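Side-chain contacts in 3-oxoacyl-[acyl-carrier-protein] synthase 2 (Rickettsia rickettsii, PDB 4JGA), which probably catalyses the chain-elongating condensation of bacterial fatty-acid synthesis, joining acyl groups to malonyl units carried on acyl carrier protein: residues N86-S89 with K90-K93; S140-L143 with Y144-N148; A313-T316 with P317-D321; I336-A339 with A340-L344. All coordinates share one frame; numbering follows the deposited sequence.

Contact 1: residues N86-S89 with K90-K93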
# COMPACT_ATOMS: atom_id res chain seq x y z
N ASN A 86 -21.47 -2.94 15.19
CA ASN A 86 -22.23 -2.62 13.99
C ASN A 86 -21.37 -2.05 12.84
O ASN A 86 -21.36 -2.59 11.73
CB ASN A 86 -23.31 -1.63 14.31
CG ASN A 86 -24.20 -1.37 13.13
OD1 ASN A 86 -24.68 -2.31 12.52
ND2 ASN A 86 -24.43 -0.10 12.80
N ARG A 87 -20.61 -1.00 13.14
CA ARG A 87 -19.74 -0.39 12.14
C ARG A 87 -18.69 -1.39 11.60
O ARG A 87 -18.43 -1.45 10.39
CB ARG A 87 -19.07 0.86 12.69
CG ARG A 87 -17.89 1.31 11.82
CD ARG A 87 -17.11 2.47 12.40
NE ARG A 87 -16.32 2.05 13.57
CZ ARG A 87 -15.76 2.91 14.42
NH1 ARG A 87 -15.83 4.22 14.20
NH2 ARG A 87 -15.09 2.44 15.47
N LEU A 88 -18.07 -2.15 12.50
CA LEU A 88 -17.01 -3.05 12.10
C LEU A 88 -17.60 -4.12 11.19
O LEU A 88 -16.92 -4.58 10.25
CB LEU A 88 -16.31 -3.68 13.33
CG LEU A 88 -15.17 -4.65 13.04
CD1 LEU A 88 -14.14 -4.01 12.12
CD2 LEU A 88 -14.45 -5.15 14.29
N SER A 89 -18.85 -4.52 11.46
CA SER A 89 -19.47 -5.62 10.70
C SER A 89 -19.73 -5.25 9.22
O SER A 89 -19.82 -6.13 8.39
CB SER A 89 -20.76 -6.10 11.34
OG SER A 89 -21.75 -5.11 11.24
N LYS A 90 -19.75 -3.95 8.91
CA LYS A 90 -19.93 -3.47 7.54
C LYS A 90 -18.65 -3.57 6.71
O LYS A 90 -18.70 -3.49 5.49
CB LYS A 90 -20.33 -2.01 7.54
CG LYS A 90 -21.45 -1.69 8.51
CD LYS A 90 -22.74 -2.27 8.03
CE LYS A 90 -23.84 -1.73 8.92
NZ LYS A 90 -24.99 -2.62 8.77
N MET A 91 -17.50 -3.69 7.38
CA MET A 91 -16.20 -3.73 6.73
C MET A 91 -15.93 -5.12 6.16
O MET A 91 -16.55 -6.09 6.57
CB MET A 91 -15.10 -3.36 7.73
CG MET A 91 -15.35 -2.05 8.52
SD MET A 91 -15.58 -0.58 7.51
CE MET A 91 -13.94 -0.19 7.10
N ASP A 92 -15.03 -5.19 5.18
CA ASP A 92 -14.58 -6.46 4.65
C ASP A 92 -13.90 -7.29 5.76
O ASP A 92 -13.27 -6.74 6.69
CB ASP A 92 -13.61 -6.27 3.49
CG ASP A 92 -13.35 -7.55 2.72
OD1 ASP A 92 -14.20 -7.88 1.85
OD2 ASP A 92 -12.34 -8.25 3.03
N LYS A 93 -14.01 -8.59 5.65
CA LYS A 93 -13.37 -9.51 6.58
C LYS A 93 -11.88 -9.33 6.75
O LYS A 93 -11.39 -9.60 7.83
CB LYS A 93 -13.64 -10.96 6.18
CG LYS A 93 -15.03 -11.40 6.60
CD LYS A 93 -15.56 -12.49 5.71
CE LYS A 93 -14.88 -13.80 5.94
NZ LYS A 93 -15.90 -14.70 6.53
O HOH W 1 -18.38 -7.78 5.77
O HOH W 2 -24.08 -5.23 9.24
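Lys90 and Met91 continue the chain from the helical turn of Asn86, Arg87 and Leu88, and each sends its backbone N-H back three residues. Lys90 N donates to Arg87 O over 3.2 Å and Met91 N to Leu88 O over 3.1 Å. These i to i+3 bonds tighten the end of the helix, and from Met91 the backbone is extended toward Asp92, the N-cap of helix 93-109. The aliphatic part of Lys90 folds back over the preceding turn. Its chain bends about the CB-CG bond (chi2 -70°), which lays CG 3.3 Å from Asn86 O and carries CE to 3.7 Å from Asn86 OD1, the two side chains crossing at a slant. Ser89 works on the same carbonyl: its OG, held between the backbone N and the carbonyl carbon (chi1 68°), donates to Asn86 O at 2.6 Å. A water bridges the polar ends, giving a proton to Ser89 OG and accepting one from Lys90 NZ at 2.8 Å. On the inner side Leu88 CD1 meets Met91 CG at 4.3 Å; both side chains pack on Leu167 of helix 163-172, and Met91 and Arg87 also touch Met292 of the second subunit. Asn86 O is thus gripped by a hydroxyl, with a weak further bond from Ser89 N, while the water ties the lysine ammonium to the serine. The polar face of this helix-to-helix link is therefore held partly through water, and its apolar face by the protein interior and the dimer partner.

Contact 2: residues S140-L143 with Y144-N148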
# COMPACT_ATOMS: atom_id res chain seq x y z
N SER A 140 -20.36 -5.47 -6.40
CA SER A 140 -20.44 -5.36 -7.85
C SER A 140 -21.55 -6.22 -8.42
O SER A 140 -22.31 -5.78 -9.27
CB SER A 140 -19.12 -5.76 -8.47
OG SER A 140 -18.07 -4.89 -8.09
N ILE A 141 -21.65 -7.45 -7.94
CA ILE A 141 -22.64 -8.37 -8.43
C ILE A 141 -24.04 -7.90 -8.04
O ILE A 141 -24.96 -7.86 -8.84
CB ILE A 141 -22.38 -9.79 -7.90
CG1 ILE A 141 -21.13 -10.36 -8.58
CG2 ILE A 141 -23.55 -10.70 -8.19
CD1 ILE A 141 -20.61 -11.64 -7.94
N LYS A 142 -24.16 -7.50 -6.78
CA LYS A 142 -25.43 -7.04 -6.26
C LYS A 142 -25.90 -5.75 -6.99
O LYS A 142 -27.07 -5.64 -7.33
CB LYS A 142 -25.31 -6.84 -4.78
CG LYS A 142 -26.56 -6.35 -4.12
CD LYS A 142 -26.41 -6.42 -2.61
CE LYS A 142 -27.53 -5.61 -2.02
NZ LYS A 142 -27.77 -5.92 -0.59
N LEU A 143 -25.00 -4.80 -7.24
CA LEU A 143 -25.36 -3.59 -8.04
C LEU A 143 -25.81 -3.98 -9.46
O LEU A 143 -26.80 -3.46 -9.97
CB LEU A 143 -24.22 -2.58 -8.13
CG LEU A 143 -24.47 -1.33 -8.99
CD1 LEU A 143 -25.64 -0.50 -8.50
CD2 LEU A 143 -23.21 -0.47 -9.03
N TYR A 144 -25.08 -4.90 -10.07
CA TYR A 144 -25.46 -5.39 -11.39
C TYR A 144 -26.90 -5.95 -11.33
O TYR A 144 -27.69 -5.74 -12.24
CB TYR A 144 -24.44 -6.45 -11.86
CG TYR A 144 -24.86 -7.25 -13.07
CD1 TYR A 144 -24.77 -6.71 -14.34
CD2 TYR A 144 -25.34 -8.54 -12.94
CE1 TYR A 144 -25.15 -7.43 -15.46
CE2 TYR A 144 -25.73 -9.27 -14.07
CZ TYR A 144 -25.63 -8.70 -15.32
OH TYR A 144 -26.00 -9.40 -16.47
N GLN A 145 -27.21 -6.67 -10.25
CA GLN A 145 -28.54 -7.32 -10.09
C GLN A 145 -29.68 -6.32 -9.85
O GLN A 145 -30.72 -6.44 -10.45
CB GLN A 145 -28.53 -8.33 -8.92
CG GLN A 145 -27.78 -9.60 -9.24
CD GLN A 145 -27.47 -10.46 -8.04
OE1 GLN A 145 -27.42 -9.99 -6.91
NE2 GLN A 145 -27.23 -11.76 -8.30
N GLU A 146 -29.47 -5.42 -8.89
CA GLU A 146 -30.52 -4.52 -8.45
C GLU A 146 -30.69 -3.37 -9.42
O GLU A 146 -31.80 -2.88 -9.62
CB GLU A 146 -30.24 -4.00 -7.05
CG GLU A 146 -30.20 -5.11 -6.00
CD GLU A 146 -29.96 -4.61 -4.58
OE1 GLU A 146 -29.35 -3.55 -4.38
OE2 GLU A 146 -30.38 -5.34 -3.66
N ASN A 147 -29.58 -2.98 -10.06
CA ASN A 147 -29.58 -1.96 -11.11
C ASN A 147 -30.49 -0.76 -10.75
O ASN A 147 -31.39 -0.39 -11.50
CB ASN A 147 -29.95 -2.59 -12.47
CG ASN A 147 -29.83 -1.59 -13.62
OD1 ASN A 147 -29.03 -0.65 -13.56
ND2 ASN A 147 -30.67 -1.72 -14.62
N ASN A 148 -30.25 -0.19 -9.56
CA ASN A 148 -30.97 0.97 -9.05
C ASN A 148 -30.03 2.12 -8.65
O ASN A 148 -30.41 3.03 -7.93
CB ASN A 148 -31.90 0.61 -7.87
CG ASN A 148 -33.06 1.62 -7.69
OD1 ASN A 148 -33.54 2.24 -8.65
ND2 ASN A 148 -33.55 1.75 -6.46
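Lys142 and Glu146 meet because their first torsions differ: CG of Lys142 lies anti to its backbone N (chi1 180°) on a fully extended chain, whereas CG of Glu146 sits beside its own N (chi1 -62°) and leans back along the last turn of the alpha-helix 133-146. This i to i+4 pair touches through the lysine methylenes. Glu146 OE2 comes to 3.3 Å from Lys142 CE, and Glu146 CD to 3.8 Å from Lys142 CG. The ammonium has gone past the carboxylate, leaving Lys142 NZ 4.1 Å from Glu146 OE2, beyond a salt bridge although the opposite charges probably still attract. One residue back, Ile141 and Gln145 run side by side, pointing the same way, with Ile141 CG2 at 3.8 Å from Gln145 NE2. The NH2 end of that amide is used across the dimer: Gln145 NE2 bonds to Tyr144 OH of the second subunit, and Tyr144 OH here bonds to Gln145 NE2 of that subunit. Each Tyr144 also packs on Ile141 of the opposite chain, making this helix end a reciprocal part of the dimer interface. Within the chain Ile141 O lies near the plane of the Tyr144 ring, at its edge. Successive bonds from Tyr144, Gln145, Glu146 and Asn147 hold the helix to its end. The last of them runs from Asn147 N to Leu143 O at 2.8 Å, at the residue whose left-handed backbone (phi 42°) ends the helix.

Contact 3: residues A313-T316 with P317-D321. With NA (sodium ion), chain E.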
# COMPACT_ATOMS: atom_id res chain seq x y z
N ALA A 313 21.73 -5.87 9.20
CA ALA A 313 21.89 -6.31 10.61
C ALA A 313 23.32 -6.34 11.15
O ALA A 313 23.53 -6.55 12.36
CB ALA A 313 21.29 -7.69 10.76
N THR A 314 24.30 -6.12 10.26
CA THR A 314 25.70 -6.30 10.54
C THR A 314 25.98 -7.67 11.19
O THR A 314 26.74 -7.79 12.12
CB THR A 314 26.29 -5.11 11.35
OG1 THR A 314 25.68 -5.07 12.64
CG2 THR A 314 25.94 -3.80 10.70
N ILE A 315 25.37 -8.72 10.64
CA ILE A 315 25.74 -10.08 10.99
C ILE A 315 26.24 -10.85 9.76
O ILE A 315 26.09 -10.39 8.61
CB ILE A 315 24.55 -10.85 11.60
CG1 ILE A 315 23.44 -11.09 10.56
CG2 ILE A 315 24.00 -10.11 12.80
CD1 ILE A 315 22.40 -12.07 11.04
N THR A 316 26.81 -12.02 10.03
CA THR A 316 27.33 -12.91 8.98
C THR A 316 26.42 -14.14 8.90
O THR A 316 25.65 -14.40 9.82
CB THR A 316 28.78 -13.29 9.28
OG1 THR A 316 28.87 -13.77 10.61
CG2 THR A 316 29.73 -12.07 9.13
N PRO A 317 26.45 -14.86 7.77
CA PRO A 317 25.44 -15.91 7.60
C PRO A 317 25.55 -17.11 8.56
O PRO A 317 24.55 -17.76 8.81
CB PRO A 317 25.64 -16.34 6.15
CG PRO A 317 26.20 -15.12 5.47
CD PRO A 317 27.13 -14.54 6.50
N ASP A 318 26.73 -17.37 9.11
CA ASP A 318 26.90 -18.40 10.14
C ASP A 318 26.07 -18.11 11.39
O ASP A 318 25.79 -19.02 12.16
CB ASP A 318 28.37 -18.50 10.54
CG ASP A 318 28.92 -17.16 11.02
OD1 ASP A 318 28.92 -16.22 10.21
OD2 ASP A 318 29.28 -17.04 12.20
N MET A 319 25.67 -16.86 11.59
CA MET A 319 25.00 -16.47 12.82
C MET A 319 23.50 -16.81 12.84
O MET A 319 22.91 -16.93 13.91
CB MET A 319 25.23 -14.97 13.10
CG MET A 319 26.66 -14.65 13.54
SD MET A 319 27.02 -12.89 13.54
CE MET A 319 25.96 -12.36 14.89
N ILE A 320 22.87 -16.93 11.67
CA ILE A 320 21.46 -17.31 11.58
C ILE A 320 21.30 -18.72 12.16
O ILE A 320 22.10 -19.61 11.85
CB ILE A 320 20.97 -17.31 10.13
CG1 ILE A 320 20.99 -15.88 9.58
CG2 ILE A 320 19.59 -17.90 9.99
CD1 ILE A 320 20.07 -14.93 10.30
N ASP A 321 20.28 -18.94 12.98
CA ASP A 321 19.99 -20.32 13.50
C ASP A 321 18.79 -20.99 12.81
O ASP A 321 18.76 -22.21 12.63
CB ASP A 321 19.74 -20.23 14.99
CG ASP A 321 20.95 -19.76 15.75
OD1 ASP A 321 22.06 -20.30 15.52
OD2 ASP A 321 20.78 -18.83 16.58
NA NA E . 24.15 -20.28 14.04
O HOH W 3 23.37 -22.44 12.90
O HOH W 4 26.89 -21.28 13.62
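Thr316 and Asp318 turn their polar ends toward each other across the bend at Pro317. Thr316 OG1 donates to Asp318 OD1 at 2.5 Å, a very short bond whose exact length deserves caution. Both groups reach there from the position between backbone N and carbonyl carbon (chi1 51° for Thr316 and 57° for Asp318). Beneath them Met319 N bonds to Thr316 O at 3.0 Å, closing a beta turn in which Pro317 and Asp318 both have helical backbone angles. Met319 leans back over the incoming chain, its SD taking a weak but almost straight bond from Thr316 N. Bent at the thioether, Met319 sets CE on Ile315 CG2 at 3.6 Å, the two chains meeting at a slant. Ile320 instead crosses Ile315 at about a right angle, CD1 to CD1 at 3.8 Å, and both isoleucines pack on Met310 of helix 300-312. The loop leads from that helix, which closes with a Schellman motif at Thr314, to strand 322-324. The turn also leaves Asp318 O facing a sodium ion, which it binds at 2.8 Å; Asp321 OD1 and two waters are further ligands. One carboxylate thus faces the threonine hydroxyl across the turn, while the other meets the metal. Sodium on OD1 and a salt bridge from Lys411 on OD2, with the backbone N-H groups of Asp413 and Tyr414, would together favour the charged carboxylate of Asp321.

Contact 4: residues I336-A339 with A340-L344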
# COMPACT_ATOMS: atom_id res chain seq x y z
N ILE A 336 13.76 -22.52 -6.25
CA ILE A 336 14.51 -21.29 -6.36
C ILE A 336 14.94 -20.78 -4.99
O ILE A 336 16.11 -20.38 -4.80
CB ILE A 336 13.70 -20.24 -7.13
CG1 ILE A 336 13.65 -20.65 -8.62
CG2 ILE A 336 14.32 -18.87 -7.00
CD1 ILE A 336 12.50 -19.98 -9.37
N GLU A 337 14.00 -20.80 -4.04
CA GLU A 337 14.31 -20.36 -2.67
C GLU A 337 15.33 -21.31 -2.04
O GLU A 337 16.30 -20.87 -1.43
CB GLU A 337 13.06 -20.30 -1.80
CG GLU A 337 13.38 -19.81 -0.39
CD GLU A 337 12.15 -19.60 0.47
OE1 GLU A 337 11.13 -20.25 0.18
OE2 GLU A 337 12.21 -18.80 1.45
N LEU A 338 15.14 -22.59 -2.22
CA LEU A 338 16.09 -23.55 -1.67
C LEU A 338 17.52 -23.30 -2.19
O LEU A 338 18.48 -23.33 -1.41
CB LEU A 338 15.65 -24.98 -1.98
CG LEU A 338 16.59 -26.08 -1.51
CD1 LEU A 338 16.53 -26.18 -0.00
CD2 LEU A 338 16.26 -27.41 -2.14
N ALA A 339 17.66 -23.10 -3.50
CA ALA A 339 18.99 -22.92 -4.11
C ALA A 339 19.58 -21.60 -3.63
O ALA A 339 20.77 -21.56 -3.28
CB ALA A 339 18.94 -22.99 -5.64
N ALA A 340 18.78 -20.54 -3.57
CA ALA A 340 19.28 -19.26 -3.02
C ALA A 340 19.74 -19.38 -1.54
O ALA A 340 20.80 -18.89 -1.17
CB ALA A 340 18.23 -18.16 -3.16
N VAL A 341 18.93 -20.03 -0.71
CA VAL A 341 19.29 -20.31 0.67
C VAL A 341 20.59 -21.12 0.81
O VAL A 341 21.50 -20.75 1.54
CB VAL A 341 18.12 -20.99 1.41
CG1 VAL A 341 18.58 -21.56 2.75
CG2 VAL A 341 16.98 -19.99 1.59
N GLN A 342 20.69 -22.20 0.04
CA GLN A 342 21.89 -23.05 0.12
C GLN A 342 23.16 -22.32 -0.38
O GLN A 342 24.22 -22.45 0.22
CB GLN A 342 21.63 -24.42 -0.53
CG GLN A 342 20.64 -25.19 0.33
CD GLN A 342 20.31 -26.59 -0.12
OE1 GLN A 342 19.92 -27.42 0.71
NE2 GLN A 342 20.41 -26.87 -1.41
N LYS A 343 23.02 -21.53 -1.44
CA LYS A 343 24.11 -20.71 -1.95
C LYS A 343 24.63 -19.82 -0.84
O LYS A 343 25.82 -19.73 -0.61
CB LYS A 343 23.61 -19.83 -3.10
CG LYS A 343 24.70 -19.14 -3.95
CD LYS A 343 24.69 -19.77 -5.34
CE LYS A 343 25.84 -19.29 -6.23
NZ LYS A 343 27.08 -20.07 -6.01
N LEU A 344 23.71 -19.16 -0.15
CA LEU A 344 24.08 -18.21 0.89
C LEU A 344 24.57 -18.86 2.19
O LEU A 344 25.49 -18.33 2.85
CB LEU A 344 22.86 -17.34 1.18
CG LEU A 344 23.00 -15.98 1.82
CD1 LEU A 344 24.09 -15.12 1.19
CD2 LEU A 344 21.62 -15.31 1.69
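Leu338 covers one face of the flat Gln342 amide: its CD1 stands 3.8 Å from Gln342 CD, and Leu338 CG 3.9 Å from Gln342 NE2. The polar atoms of that amide are used on the loop beyond, OE1 accepting from Asn399 N and NE2 donating to Glu397 O. Gln342 reaches there with an extended chain whose CG lies beside the backbone N (chi1 -69°), passing 3.3 Å from Leu338 O. The other flat group, the carboxylate of Glu337, reaches on past Val341, whose CG2 lies 4.1 Å from Glu337 CG, the two side chains side by side. Glu337 OE1 accepts from Gly327 N, and OE2 from His326 N and Asn418 ND2. Regular i to i+4 bonds keep this part of helix 331-345 in line, among them Val341 N to Glu337 O at 2.9 Å. The helix is the crossover of a beta-alpha-beta unit, and Leu338 and Val341 rest on Met354 of strand 353-355. Glu337 lies in the second shell of the potassium site, bonded to its ligand Asn418, and the three N-H donors together hold the buried carboxylate in a fixed orientation.

Contacts 3 and 4 are neighbours, with centres about 16 Å apart, and they touch where Pro317 CB packs 3.9 Å from Leu344 O. Both lie in the C-terminal half of the thiolase-type fold and flank its metals: contact 3 holds the sodium, while the side chain of Glu337 in contact 4 is about 6 Å from the potassium and that of Ile320 in contact 3 about 12 Å. Contacts 1 and 2 belong to the N-terminal half, their centres about 20 Å apart, and both meet the second subunit. The centres of contacts 1 and 2 are about 43 and 55 Å from that of contact 3, so the two contacts that meet the second subunit lie far from the sodium site.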